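Local coordinates for protein transcriptional regulators (LACI-FAMILY TRANSCRIPTIONAL REGULATORY PROTEIN) (PDB 3GYB) that probably acts as a LacI-family transcriptional regulator that binds cis-regulatory DNA, and carries a magnesium ion in its periplasmic-binding-protein-like part, at residues R104-A109 with F135-A140; K111-L116 with S207-D212; A169-H174 with T178-S183; G190-A195 with I222-I227. All coordinates share one frame; numbering follows the deposited sequence.

Contact 1. Residues R104-A109 with F135-A140; sequences RGAEIA and FESFEA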
loop_
_atom_site.group_PDB
_atom_site.type_symbol
_atom_site.label_atom_id
_atom_site.label_comp_id
_atom_site.label_asym_id
_atom_site.label_seq_id
_atom_site.Cartn_x
_atom_site.Cartn_y
_atom_site.Cartn_z
ATOM N N ARG A 104 12.729 -20.698 6.900
ATOM C CA ARG A 104 12.491 -20.595 8.335
ATOM C C ARG A 104 11.164 -19.892 8.621
ATOM O O ARG A 104 10.388 -20.335 9.468
ATOM C CB ARG A 104 13.642 -19.834 8.999
ATOM C CG ARG A 104 13.452 -19.547 10.484
ATOM C CD ARG A 104 13.212 -20.815 11.289
ATOM N NE ARG A 104 13.076 -20.523 12.712
ATOM C CZ ARG A 104 12.491 -21.328 13.591
ATOM N NH1 ARG A 104 11.981 -22.487 13.197
ATOM N NH2 ARG A 104 12.408 -20.970 14.866
ATOM N N GLY A 105 10.913 -18.796 7.911
ATOM C CA GLY A 105 9.680 -18.053 8.110
ATOM C C GLY A 105 8.441 -18.893 7.873
ATOM O O GLY A 105 7.499 -18.871 8.672
ATOM N N ALA A 106 8.441 -19.640 6.775
ATOM C CA ALA A 106 7.312 -20.496 6.435
ATOM C C ALA A 106 7.196 -21.641 7.441
ATOM O O ALA A 106 6.105 -22.125 7.726
ATOM C CB ALA A 106 7.478 -21.044 5.026
ATOM N N GLU A 107 8.331 -22.068 7.981
ATOM C CA GLU A 107 8.333 -23.143 8.966
ATOM C C GLU A 107 7.656 -22.638 10.240
ATOM O O GLU A 107 6.840 -23.336 10.847
ATOM C CB GLU A 107 9.770 -23.569 9.273
ATOM C CG GLU A 107 9.889 -24.608 10.374
ATOM C CD GLU A 107 11.329 -25.004 10.638
ATOM O OE1 GLU A 107 12.154 -24.112 10.934
ATOM O OE2 GLU A 107 11.636 -26.212 10.550
ATOM N N ILE A 108 7.996 -21.415 10.632
ATOM C CA ILE A 108 7.425 -20.809 11.825
ATOM C C ILE A 108 5.913 -20.681 11.682
ATOM O O ILE A 108 5.165 -21.022 12.593
ATOM C CB ILE A 108 8.012 -19.405 12.074
ATOM C CG1 ILE A 108 9.503 -19.519 12.404
ATOM C CG2 ILE A 108 7.252 -18.710 13.197
ATOM C CD1 ILE A 108 10.193 -18.182 12.619
ATOM N N ALA A 109 5.474 -20.185 10.528
ATOM C CA ALA A 109 4.056 -20.000 10.268
ATOM C C ALA A 109 3.290 -21.312 10.322
ATOM O O ALA A 109 2.248 -21.407 10.968
ATOM C CB ALA A 109 3.855 -19.346 8.903
ATOM N N PHE A 135 6.472 -22.103 -0.176
ATOM C CA PHE A 135 5.631 -23.248 -0.506
ATOM C C PHE A 135 6.382 -24.534 -0.181
ATOM O O PHE A 135 5.825 -25.457 0.408
ATOM C CB PHE A 135 5.261 -23.235 -1.994
ATOM C CG PHE A 135 4.845 -24.582 -2.524
ATOM C CD1 PHE A 135 3.614 -25.134 -2.181
ATOM C CD2 PHE A 135 5.710 -25.317 -3.328
ATOM C CE1 PHE A 135 3.249 -26.406 -2.631
ATOM C CE2 PHE A 135 5.357 -26.589 -3.783
ATOM C CZ PHE A 135 4.123 -27.132 -3.432
ATOM N N GLU A 136 7.650 -24.591 -0.572
ATOM C CA GLU A 136 8.459 -25.777 -0.315
ATOM C C GLU A 136 8.609 -26.037 1.180
ATOM O O GLU A 136 8.519 -27.180 1.635
ATOM C CB GLU A 136 9.830 -25.626 -0.977
ATOM C CG GLU A 136 9.759 -25.521 -2.490
ATOM C CD GLU A 136 11.129 -25.470 -3.137
ATOM O OE1 GLU A 136 11.944 -24.601 -2.751
ATOM O OE2 GLU A 136 11.390 -26.295 -4.036
ATOM N N SER A 137 8.830 -24.976 1.950
ATOM C CA SER A 137 8.971 -25.119 3.391
ATOM C C SER A 137 7.636 -25.526 4.009
ATOM O O SER A 137 7.591 -26.329 4.938
ATOM C CB SER A 137 9.466 -23.810 4.009
ATOM O OG SER A 137 9.578 -23.934 5.418
ATOM N N PHE A 138 6.544 -24.964 3.499
ATOM C CA PHE A 138 5.224 -25.325 4.005
ATOM C C PHE A 138 5.033 -26.837 3.875
ATOM O O PHE A 138 4.654 -27.514 4.832
ATOM C CB PHE A 138 4.129 -24.602 3.208
ATOM C CG PHE A 138 2.753 -25.174 3.414
ATOM C CD1 PHE A 138 2.097 -25.028 4.632
ATOM C CD2 PHE A 138 2.113 -25.868 2.388
ATOM C CE1 PHE A 138 0.823 -25.562 4.827
ATOM C CE2 PHE A 138 0.838 -26.408 2.575
ATOM C CZ PHE A 138 0.192 -26.254 3.796
ATOM N N GLU A 139 5.310 -27.367 2.690
ATOM C CA GLU A 139 5.141 -28.796 2.463
ATOM C C GLU A 139 6.076 -29.630 3.322
ATOM O O GLU A 139 5.661 -30.632 3.902
ATOM C CB GLU A 139 5.361 -29.151 0.987
ATOM C CG GLU A 139 4.276 -28.650 0.038
ATOM C CD GLU A 139 4.043 -29.592 -1.132
ATOM O OE1 GLU A 139 5.032 -30.156 -1.648
ATOM O OE2 GLU A 139 2.874 -29.764 -1.544
ATOM N N ALA A 140 7.339 -29.224 3.399
ATOM C CA ALA A 140 8.315 -29.972 4.189
ATOM C C ALA A 140 7.946 -29.979 5.670
ATOM O O ALA A 140 8.094 -30.991 6.358
ATOM C CB ALA A 140 9.709 -29.382 4.004
#
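Ala-106 and Ser-137 face each other where two helices cross. Both side chains leave the backbone toward the opposite helix, and the CB atoms of Ala-106 and Ser-137 lie 3.6 Å apart. The side chains are small, so the axes come within 8.0 Å at a crossing angle of -44°. The hydroxyl of Ser-137 is set anti to its own backbone N (chi1 179°). This carries OG alongside Ala-106, with Ser-137 OG 3.6 Å from Ala-106 CB. The same OG lies 3.4 Å from Glu-107 N, but the angle is too poor for a hydrogen bond. Its bond goes to the carbonyl O of Phe-103, one turn earlier on the facing helix. The two helices, 102-115 and 129-144, lie on one face of the beta sheet of a periplasmic-binding-protein-like fold. Phe-181 of strand 179-182 touches Ala-106, Ala-109 and Phe-138 from that sheet. Of the Glu-107 side chain, CB comes nearest, 3.9 Å from Ser-137 OG. Its extended chain leads away to a salt bridge, Arg-104 NH1 to Glu-107 OE1 at 2.8 Å. The bond lies close to the guanidinium plane but reaches OE1 from above the carboxylate plane. Ile-108 CG1 sits over one face of that guanidinium.

Contact 2. Residues K111-L116 with S207-D212; sequences KHLIDL and SIIGYD. With MG (magnesium ion), chain C.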
loop_
_atom_site.group_PDB
_atom_site.type_symbol
_atom_site.label_atom_id
_atom_site.label_comp_id
_atom_site.label_asym_id
_atom_site.label_seq_id
_atom_site.Cartn_x
_atom_site.Cartn_y
_atom_site.Cartn_z
ATOM N N LYS A 111 4.312 -24.255 11.615
ATOM C CA LYS A 111 4.440 -24.854 12.935
ATOM C C LYS A 111 3.483 -24.178 13.915
ATOM O O LYS A 111 2.923 -24.832 14.790
ATOM C CB LYS A 111 5.883 -24.726 13.434
ATOM C CG LYS A 111 6.137 -25.359 14.807
ATOM C CD LYS A 111 5.881 -26.857 14.788
ATOM C CE LYS A 111 6.230 -27.496 16.125
ATOM N NZ LYS A 111 7.631 -27.201 16.528
ATOM N N HIS A 112 3.285 -22.869 13.763
ATOM C CA HIS A 112 2.375 -22.151 14.655
ATOM C C HIS A 112 0.963 -22.710 14.515
ATOM O O HIS A 112 0.287 -22.963 15.509
ATOM C CB HIS A 112 2.374 -20.650 14.337
ATOM C CG HIS A 112 1.503 -19.837 15.247
ATOM N ND1 HIS A 112 1.679 -19.803 16.614
ATOM C CD2 HIS A 112 0.461 -19.012 14.981
ATOM C CE1 HIS A 112 0.784 -18.993 17.151
ATOM N NE2 HIS A 112 0.034 -18.499 16.182
ATOM N N LEU A 113 0.517 -22.901 13.275
ATOM C CA LEU A 113 -0.815 -23.439 13.033
ATOM C C LEU A 113 -0.915 -24.858 13.586
ATOM O O LEU A 113 -1.926 -25.234 14.175
ATOM C CB LEU A 113 -1.126 -23.426 11.533
ATOM C CG LEU A 113 -1.219 -22.022 10.927
ATOM C CD1 LEU A 113 -1.548 -22.127 9.436
ATOM C CD2 LEU A 113 -2.298 -21.225 11.654
ATOM N N ILE A 114 0.143 -25.640 13.397
ATOM C CA ILE A 114 0.173 -27.009 13.905
ATOM C C ILE A 114 0.129 -27.009 15.431
ATOM O O ILE A 114 -0.636 -27.767 16.035
ATOM C CB ILE A 114 1.438 -27.747 13.424
ATOM C CG1 ILE A 114 1.356 -27.962 11.912
ATOM C CG2 ILE A 114 1.581 -29.094 14.142
ATOM C CD1 ILE A 114 2.635 -28.499 11.307
ATOM N N ASP A 115 0.936 -26.158 16.060
ATOM C CA ASP A 115 0.940 -26.098 17.519
ATOM C C ASP A 115 -0.399 -25.595 18.058
ATOM O O ASP A 115 -0.732 -25.841 19.215
ATOM C CB ASP A 115 2.080 -25.212 18.032
ATOM C CG ASP A 115 3.442 -25.872 17.890
ATOM O OD1 ASP A 115 3.494 -27.117 17.805
ATOM O OD2 ASP A 115 4.458 -25.147 17.878
ATOM N N LEU A 116 -1.169 -24.896 17.225
ATOM C CA LEU A 116 -2.479 -24.399 17.653
ATOM C C LEU A 116 -3.552 -25.482 17.550
ATOM O O LEU A 116 -4.711 -25.257 17.908
ATOM C CB LEU A 116 -2.901 -23.177 16.827
ATOM C CG LEU A 116 -2.240 -21.846 17.189
ATOM C CD1 LEU A 116 -2.578 -20.794 16.142
ATOM C CD2 LEU A 116 -2.719 -21.399 18.561
ATOM N N SER A 207 -8.589 -19.785 10.874
ATOM C CA SER A 207 -7.361 -19.082 11.246
ATOM C C SER A 207 -6.609 -18.699 9.976
ATOM O O SER A 207 -6.575 -19.472 9.018
ATOM C CB SER A 207 -6.452 -19.964 12.109
ATOM O OG SER A 207 -6.897 -20.001 13.458
ATOM N N ILE A 208 -6.025 -17.504 9.967
ATOM C CA ILE A 208 -5.260 -17.039 8.816
ATOM C C ILE A 208 -3.968 -16.367 9.264
ATOM O O ILE A 208 -3.978 -15.494 10.128
ATOM C CB ILE A 208 -6.059 -16.012 7.966
ATOM C CG1 ILE A 208 -7.260 -16.698 7.307
ATOM C CG2 ILE A 208 -5.152 -15.404 6.897
ATOM C CD1 ILE A 208 -8.189 -15.742 6.565
ATOM N N ILE A 209 -2.848 -16.788 8.688
ATOM C CA ILE A 209 -1.580 -16.168 9.028
ATOM C C ILE A 209 -0.916 -15.723 7.730
ATOM O O ILE A 209 -0.897 -16.466 6.742
ATOM C CB ILE A 209 -0.656 -17.129 9.832
ATOM C CG1 ILE A 209 0.687 -16.443 10.102
ATOM C CG2 ILE A 209 -0.486 -18.450 9.083
ATOM C CD1 ILE A 209 1.550 -17.138 11.149
ATOM N N GLY A 210 -0.403 -14.496 7.730
ATOM C CA GLY A 210 0.240 -13.954 6.546
ATOM C C GLY A 210 1.751 -13.940 6.636
ATOM O O GLY A 210 2.340 -14.671 7.433
ATOM N N TYR A 211 2.382 -13.094 5.829
ATOM C CA TYR A 211 3.837 -12.995 5.795
ATOM C C TYR A 211 4.202 -11.626 5.231
ATOM O O TYR A 211 3.691 -11.237 4.182
ATOM C CB TYR A 211 4.400 -14.104 4.886
ATOM C CG TYR A 211 5.844 -14.513 5.142
ATOM C CD1 TYR A 211 6.163 -15.838 5.446
ATOM C CD2 TYR A 211 6.885 -13.594 5.041
ATOM C CE1 TYR A 211 7.484 -16.238 5.637
ATOM C CE2 TYR A 211 8.218 -13.987 5.234
ATOM C CZ TYR A 211 8.502 -15.310 5.529
ATOM O OH TYR A 211 9.814 -15.704 5.714
ATOM N N ASP A 212 5.061 -10.905 5.955
ATOM C CA ASP A 212 5.570 -9.573 5.599
ATOM C C ASP A 212 5.386 -8.514 6.678
ATOM O O ASP A 212 6.162 -7.580 6.746
ATOM C CB ASP A 212 4.930 -9.002 4.322
ATOM C CG ASP A 212 5.402 -9.692 3.057
ATOM O OD1 ASP A 212 6.380 -10.467 3.118
ATOM O OD2 ASP A 212 4.786 -9.446 1.998
HETATM MG MG MG C . 8.049 -6.578 6.441
HETATM O O HOH W 1 6.893 -4.702 6.810
HETATM O O HOH W 2 8.451 -6.657 8.577
HETATM O O HOH W 3 7.810 -6.628 4.241
#
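Leu-113 and Ile-209 make the main apolar contact between helix 102-115 and strand 207-211. Their side chains cross obliquely. Leu-113 CD1 comes to 3.8 Å from Ile-209 CG2, and Leu-113 CG is 4.1 Å from the same methyl. Ile-209 CG1 is anti to the backbone N (chi1 177°), which places CG2 between the N and the carbonyl carbon. That branch meets Leu-113, while the longer branch reaches toward His-112. Ile-209 CD1 approaches the His-112 ring obliquely, 4.4 Å from His-112 CD2. Leu-116 CD1 lies over one face of this ring, near its rim. The other methyl of Leu-113, CD2, is 4.4 Å from Ser-207 CB.

Helix and strand run nearly antiparallel, at 161°, with axes 10.1 Å apart. This is a helix layered on a sheet, as in the alpha/beta domains of periplasmic-binding-protein-like folds. Leu-263 of strand 258-264 touches both His-112 and Ile-209, and Ala-179 touches Leu-113.

No hydrogen bond joins the two segments. Several polar groups have partners in other parts of the chain. Ser-207 OG bonds the backbone N of Ala-270. Tyr-211 OH bonds Asn-100 ND2, and Arg-134 makes a cation-pi contact with Tyr-211.

Metal binding involves Asp-212, at the end of the segment 207-212. The carbonyl O of Asp-212 coordinates the magnesium ion at 2.2 Å. Three waters, Asp-229 OD1 and Ser-231 OG complete the six ligands. The carboxylate of Asp-212 is not a ligand here; its OD1 makes a long, weak ion pair with Arg-134.

Contact 3. Residues A169-H174 with T178-S183; sequences ALLKEH and TAIFSS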
loop_
_atom_site.group_PDB
_atom_site.type_symbol
_atom_site.label_atom_id
_atom_site.label_comp_id
_atom_site.label_asym_id
_atom_site.label_seq_id
_atom_site.Cartn_x
_atom_site.Cartn_y
_atom_site.Cartn_z
ATOM N N ALA A 169 -12.416 -20.348 -3.794
ATOM C CA ALA A 169 -12.373 -21.610 -4.532
ATOM C C ALA A 169 -11.796 -22.727 -3.664
ATOM O O ALA A 169 -12.320 -23.837 -3.643
ATOM C CB ALA A 169 -11.540 -21.445 -5.800
ATOM N N LEU A 170 -10.720 -22.425 -2.945
ATOM C CA LEU A 170 -10.070 -23.405 -2.073
ATOM C C LEU A 170 -11.001 -23.946 -0.992
ATOM O O LEU A 170 -11.077 -25.158 -0.771
ATOM C CB LEU A 170 -8.846 -22.769 -1.404
ATOM C CG LEU A 170 -8.097 -23.618 -0.374
ATOM C CD1 LEU A 170 -7.327 -24.714 -1.083
ATOM C CD2 LEU A 170 -7.153 -22.733 0.426
ATOM N N LEU A 171 -11.697 -23.045 -0.305
ATOM C CA LEU A 171 -12.602 -23.457 0.760
ATOM C C LEU A 171 -13.848 -24.160 0.231
ATOM O O LEU A 171 -14.479 -24.934 0.950
ATOM C CB LEU A 171 -12.981 -22.256 1.625
ATOM C CG LEU A 171 -11.764 -21.631 2.316
ATOM C CD1 LEU A 171 -12.215 -20.444 3.166
ATOM C CD2 LEU A 171 -11.070 -22.670 3.179
ATOM N N LYS A 172 -14.209 -23.895 -1.019
ATOM C CA LYS A 172 -15.363 -24.575 -1.601
ATOM C C LYS A 172 -14.959 -26.017 -1.886
ATOM O O LYS A 172 -15.714 -26.949 -1.629
ATOM C CB LYS A 172 -15.798 -23.908 -2.905
ATOM C CG LYS A 172 -16.761 -24.766 -3.738
ATOM C CD LYS A 172 -18.081 -25.003 -3.010
ATOM C CE LYS A 172 -18.914 -26.085 -3.692
ATOM N NZ LYS A 172 -18.395 -27.454 -3.403
ATOM N N GLU A 173 -13.756 -26.190 -2.419
ATOM C CA GLU A 173 -13.254 -27.518 -2.743
ATOM C C GLU A 173 -12.838 -28.290 -1.500
ATOM O O GLU A 173 -12.910 -29.520 -1.474
ATOM C CB GLU A 173 -12.056 -27.416 -3.688
ATOM C CG GLU A 173 -12.402 -26.908 -5.078
ATOM C CD GLU A 173 -11.207 -26.906 -6.008
ATOM O OE1 GLU A 173 -10.212 -27.592 -5.697
ATOM O OE2 GLU A 173 -11.267 -26.234 -7.058
ATOM N N HIS A 174 -12.400 -27.564 -0.473
ATOM C CA HIS A 174 -11.946 -28.197 0.760
ATOM C C HIS A 174 -12.479 -27.496 1.998
ATOM O O HIS A 174 -11.736 -26.824 2.715
ATOM C CB HIS A 174 -10.419 -28.222 0.805
ATOM C CG HIS A 174 -9.802 -29.050 -0.276
ATOM N ND1 HIS A 174 -9.384 -28.521 -1.479
ATOM C CD2 HIS A 174 -9.564 -30.380 -0.348
ATOM C CE1 HIS A 174 -8.917 -29.490 -2.245
ATOM N NE2 HIS A 174 -9.015 -30.629 -1.583
ATOM N N THR A 178 -9.255 -25.619 8.169
ATOM C CA THR A 178 -9.512 -24.776 9.336
ATOM C C THR A 178 -8.508 -23.642 9.510
ATOM O O THR A 178 -8.709 -22.747 10.336
ATOM C CB THR A 178 -9.529 -25.614 10.637
ATOM O OG1 THR A 178 -8.243 -26.218 10.845
ATOM C CG2 THR A 178 -10.576 -26.703 10.543
ATOM N N ALA A 179 -7.430 -23.667 8.735
ATOM C CA ALA A 179 -6.417 -22.624 8.840
ATOM C C ALA A 179 -5.696 -22.464 7.518
ATOM O O ALA A 179 -5.492 -23.436 6.792
ATOM C CB ALA A 179 -5.418 -22.966 9.943
ATOM N N ILE A 180 -5.316 -21.230 7.214
ATOM C CA ILE A 180 -4.613 -20.929 5.979
ATOM C C ILE A 180 -3.333 -20.153 6.247
ATOM O O ILE A 180 -3.337 -19.188 7.016
ATOM C CB ILE A 180 -5.489 -20.065 5.032
ATOM C CG1 ILE A 180 -6.714 -20.860 4.578
ATOM C CG2 ILE A 180 -4.664 -19.601 3.834
ATOM C CD1 ILE A 180 -7.750 -20.031 3.812
ATOM N N PHE A 181 -2.234 -20.600 5.645
ATOM C CA PHE A 181 -0.971 -19.881 5.738
ATOM C C PHE A 181 -0.836 -19.224 4.372
ATOM O O PHE A 181 -0.571 -19.892 3.371
ATOM C CB PHE A 181 0.220 -20.821 6.001
ATOM C CG PHE A 181 1.561 -20.223 5.633
ATOM C CD1 PHE A 181 1.843 -18.881 5.880
ATOM C CD2 PHE A 181 2.540 -21.006 5.029
ATOM C CE1 PHE A 181 3.072 -18.327 5.531
ATOM C CE2 PHE A 181 3.773 -20.461 4.675
ATOM C CZ PHE A 181 4.040 -19.120 4.925
ATOM N N SER A 182 -1.059 -17.914 4.331
ATOM C CA SER A 182 -0.971 -17.150 3.097
ATOM C C SER A 182 0.483 -16.775 2.830
ATOM O O SER A 182 1.181 -16.296 3.722
ATOM C CB SER A 182 -1.822 -15.882 3.212
ATOM O OG SER A 182 -1.839 -15.182 1.982
ATOM N N SER A 183 0.929 -16.976 1.594
ATOM C CA SER A 183 2.312 -16.688 1.237
ATOM C C SER A 183 2.732 -15.272 1.607
ATOM O O SER A 183 3.895 -15.030 1.912
ATOM C CB SER A 183 2.538 -16.927 -0.261
ATOM O OG SER A 183 3.924 -17.027 -0.539
#
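Ile-180 meets Leu-170 and Leu-171 through a single methyl, CD1. Leu-171 CD2 lies 4.3 Å from Ile-180 CD1, and Leu-170 CD2 lies 4.4 Å from that same atom. The contact is loose, wholly apolar and buried.

The torsions explain how two successive leucines reach one methyl. Leu-170 points toward the strand and has CG anti to the backbone N (chi1 176°). Leu-171 starts off to the side of the strand, but with chi1 -62° its CD2 swings back to Ile-180. On the strand, Ile-180 directs its CB at the helix. CD1, at the end of its CG1 branch, meets the leucines.

Helix 160-173 leads through a short connection into strand 179-182. It is the connection of a beta-alpha-beta crossover from strand 150-151 to the parallel strand 179-182, part of the alpha/beta fold. The helix packs on the face of the sheet that Ile-180 points to. His-174 is the first residue to leave helical geometry, and its N still bonds Leu-170 O at 2.8 Å.

Further out, Leu-170 touches Ala-122 and Leu-124 of strand 121-124, Leu-124 also touches Ile-180, and Leu-171 packs on Val-177, Leu-198 and Leu-200. Backbone bonds to Ser-207 and Ile-209 hold Ile-180 in the sheet. Next to it, Phe-181 points to the other face, toward helix 102-115.

Contact 4. Residues G190-A195 with I222-I227; sequences GALGAA and INLTTI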
loop_
_atom_site.group_PDB
_atom_site.type_symbol
_atom_site.label_atom_id
_atom_site.label_comp_id
_atom_site.label_asym_id
_atom_site.label_seq_id
_atom_site.Cartn_x
_atom_site.Cartn_y
_atom_site.Cartn_z
ATOM N N GLY A 190 -7.012 -10.807 0.839
ATOM C CA GLY A 190 -8.021 -11.429 -0.001
ATOM C C GLY A 190 -8.668 -12.592 0.729
ATOM O O GLY A 190 -9.889 -12.785 0.673
ATOM N N ALA A 191 -7.852 -13.374 1.427
ATOM C CA ALA A 191 -8.361 -14.514 2.180
ATOM C C ALA A 191 -9.327 -14.050 3.266
ATOM O O ALA A 191 -10.353 -14.688 3.506
ATOM C CB ALA A 191 -7.205 -15.292 2.803
ATOM N N LEU A 192 -8.997 -12.941 3.928
ATOM C CA LEU A 192 -9.867 -12.408 4.974
ATOM C C LEU A 192 -11.194 -11.960 4.369
ATOM O O LEU A 192 -12.246 -12.107 4.984
ATOM C CB LEU A 192 -9.193 -11.228 5.685
ATOM C CG LEU A 192 -8.029 -11.598 6.605
ATOM C CD1 LEU A 192 -7.221 -10.354 6.968
ATOM C CD2 LEU A 192 -8.568 -12.287 7.860
ATOM N N GLY A 193 -11.138 -11.407 3.162
ATOM C CA GLY A 193 -12.355 -10.972 2.500
ATOM C C GLY A 193 -13.210 -12.175 2.139
ATOM O O GLY A 193 -14.435 -12.137 2.237
ATOM N N ALA A 194 -12.561 -13.255 1.714
ATOM C CA ALA A 194 -13.284 -14.469 1.352
ATOM C C ALA A 194 -14.000 -15.015 2.582
ATOM O O ALA A 194 -15.167 -15.404 2.507
ATOM C CB ALA A 194 -12.311 -15.514 0.785
ATOM N N ALA A 195 -13.307 -15.031 3.719
ATOM C CA ALA A 195 -13.903 -15.512 4.956
ATOM C C ALA A 195 -15.140 -14.673 5.282
ATOM O O ALA A 195 -16.192 -15.206 5.658
ATOM C CB ALA A 195 -12.886 -15.431 6.094
ATOM N N ILE A 222 -7.512 -4.628 10.306
ATOM C CA ILE A 222 -7.094 -5.913 9.765
ATOM C C ILE A 222 -6.486 -6.792 10.861
ATOM O O ILE A 222 -6.804 -7.982 10.951
ATOM C CB ILE A 222 -6.121 -5.680 8.598
ATOM C CG1 ILE A 222 -6.834 -4.841 7.527
ATOM C CG2 ILE A 222 -5.655 -7.005 8.022
ATOM C CD1 ILE A 222 -5.959 -4.446 6.349
ATOM N N ASN A 223 -5.618 -6.204 11.683
ATOM C CA ASN A 223 -5.018 -6.902 12.822
ATOM C C ASN A 223 -4.602 -8.330 12.470
ATOM O O ASN A 223 -4.992 -9.289 13.133
ATOM C CB ASN A 223 -6.045 -6.918 13.958
ATOM C CG ASN A 223 -5.425 -7.206 15.307
ATOM O OD1 ASN A 223 -4.332 -6.743 15.608
ATOM N ND2 ASN A 223 -6.135 -7.965 16.134
ATOM N N LEU A 224 -3.766 -8.440 11.446
ATOM C CA LEU A 224 -3.310 -9.719 10.903
ATOM C C LEU A 224 -2.097 -10.400 11.548
ATOM O O LEU A 224 -1.025 -9.804 11.651
ATOM C CB LEU A 224 -3.000 -9.510 9.414
ATOM C CG LEU A 224 -3.335 -10.469 8.262
ATOM C CD1 LEU A 224 -2.289 -10.238 7.174
ATOM C CD2 LEU A 224 -3.352 -11.925 8.682
ATOM N N THR A 225 -2.266 -11.657 11.954
ATOM C CA THR A 225 -1.156 -12.428 12.509
ATOM C C THR A 225 -0.296 -12.687 11.274
ATOM O O THR A 225 -0.805 -13.096 10.232
ATOM C CB THR A 225 -1.658 -13.743 13.116
ATOM O OG1 THR A 225 -2.420 -13.442 14.289
ATOM C CG2 THR A 225 -0.495 -14.663 13.483
ATOM N N THR A 226 1.005 -12.454 11.391
ATOM C CA THR A 226 1.877 -12.573 10.234
ATOM C C THR A 226 3.322 -12.865 10.619
ATOM O O THR A 226 3.716 -12.723 11.777
ATOM C CB THR A 226 1.821 -11.232 9.447
ATOM O OG1 THR A 226 2.640 -11.290 8.277
ATOM C CG2 THR A 226 2.307 -10.092 10.343
ATOM N N ILE A 227 4.107 -13.283 9.636
ATOM C CA ILE A 227 5.521 -13.555 9.854
ATOM C C ILE A 227 6.290 -12.293 9.483
ATOM O O ILE A 227 6.183 -11.799 8.361
ATOM C CB ILE A 227 6.022 -14.704 8.954
ATOM C CG1 ILE A 227 5.288 -16.004 9.302
ATOM C CG2 ILE A 227 7.536 -14.843 9.086
ATOM C CD1 ILE A 227 5.409 -16.433 10.754
#
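Leu-192 sits on a regular helix and faces Ile-222 and Leu-224 on an irregular run of chain. Helical bonds span it: Ala-194 N to Gly-190 O is 2.9 Å, and Ala-195 N to Ala-191 O is 3.0 Å. The chain at 222-227 is loop at first. Asn-223 has positive phi and psi (42°/56°), a local turn that separates the two apolar residues. The chain then extends into strand 226-228. The closest CA atoms, those of Leu-192 and Ile-222, are 8.5 Å apart, so side chains alone bridge the gap.

Leu-192 does this with one methyl. Its CG lies anti to the carbonyl carbon (chi1 -72°), and CD1 reaches across to both partners. Leu-192 CD1 is 3.8 Å from Ile-222 CG2 and 4.1 Å from Leu-224 CG. Both partners meet the leucine at a slant, and all three residues are buried.

Leu-192 also packs on Leu-221 of the second subunit, so the contact borders the dimer interface. Within the chain, Ile-208 of strand 207-211 touches Leu-192 from the sheet, while Ile-222 rests on Ile-189, and Leu-224 on Asp-185 and Ala-188, all of helix 185-198. The same helix also meets helix 160-173 through Ala-191 and Ala-194, and the backbone of Thr-225 and of Ile-227 bonds Gly-210, alongside strand 207-211.

Overall arrangement
The contacts lie on both faces of one sheet. Contacts 1 and 2 share helix 102-115 on one face, with centres 10 Å apart. Contacts 3 and 4 lie on the other face; their centres are 12 Å apart and their nearest atoms about 5 Å. Strand 207-211 lies between the strands of contacts 3 and 4. Ser-207 O is 2.8 Å from Ile-180 N, and Gly-210 N is 2.9 Å from Thr-225 O, both probable hydrogen bonds. Ala-109 CB also meets Phe-181 CE1 at 3.6 Å, linking contacts 1 and 3. Contact 2 holds the magnesium ligand Asp-212. The Leu-224 side chain in contact 4 is about 11 Å from the ion.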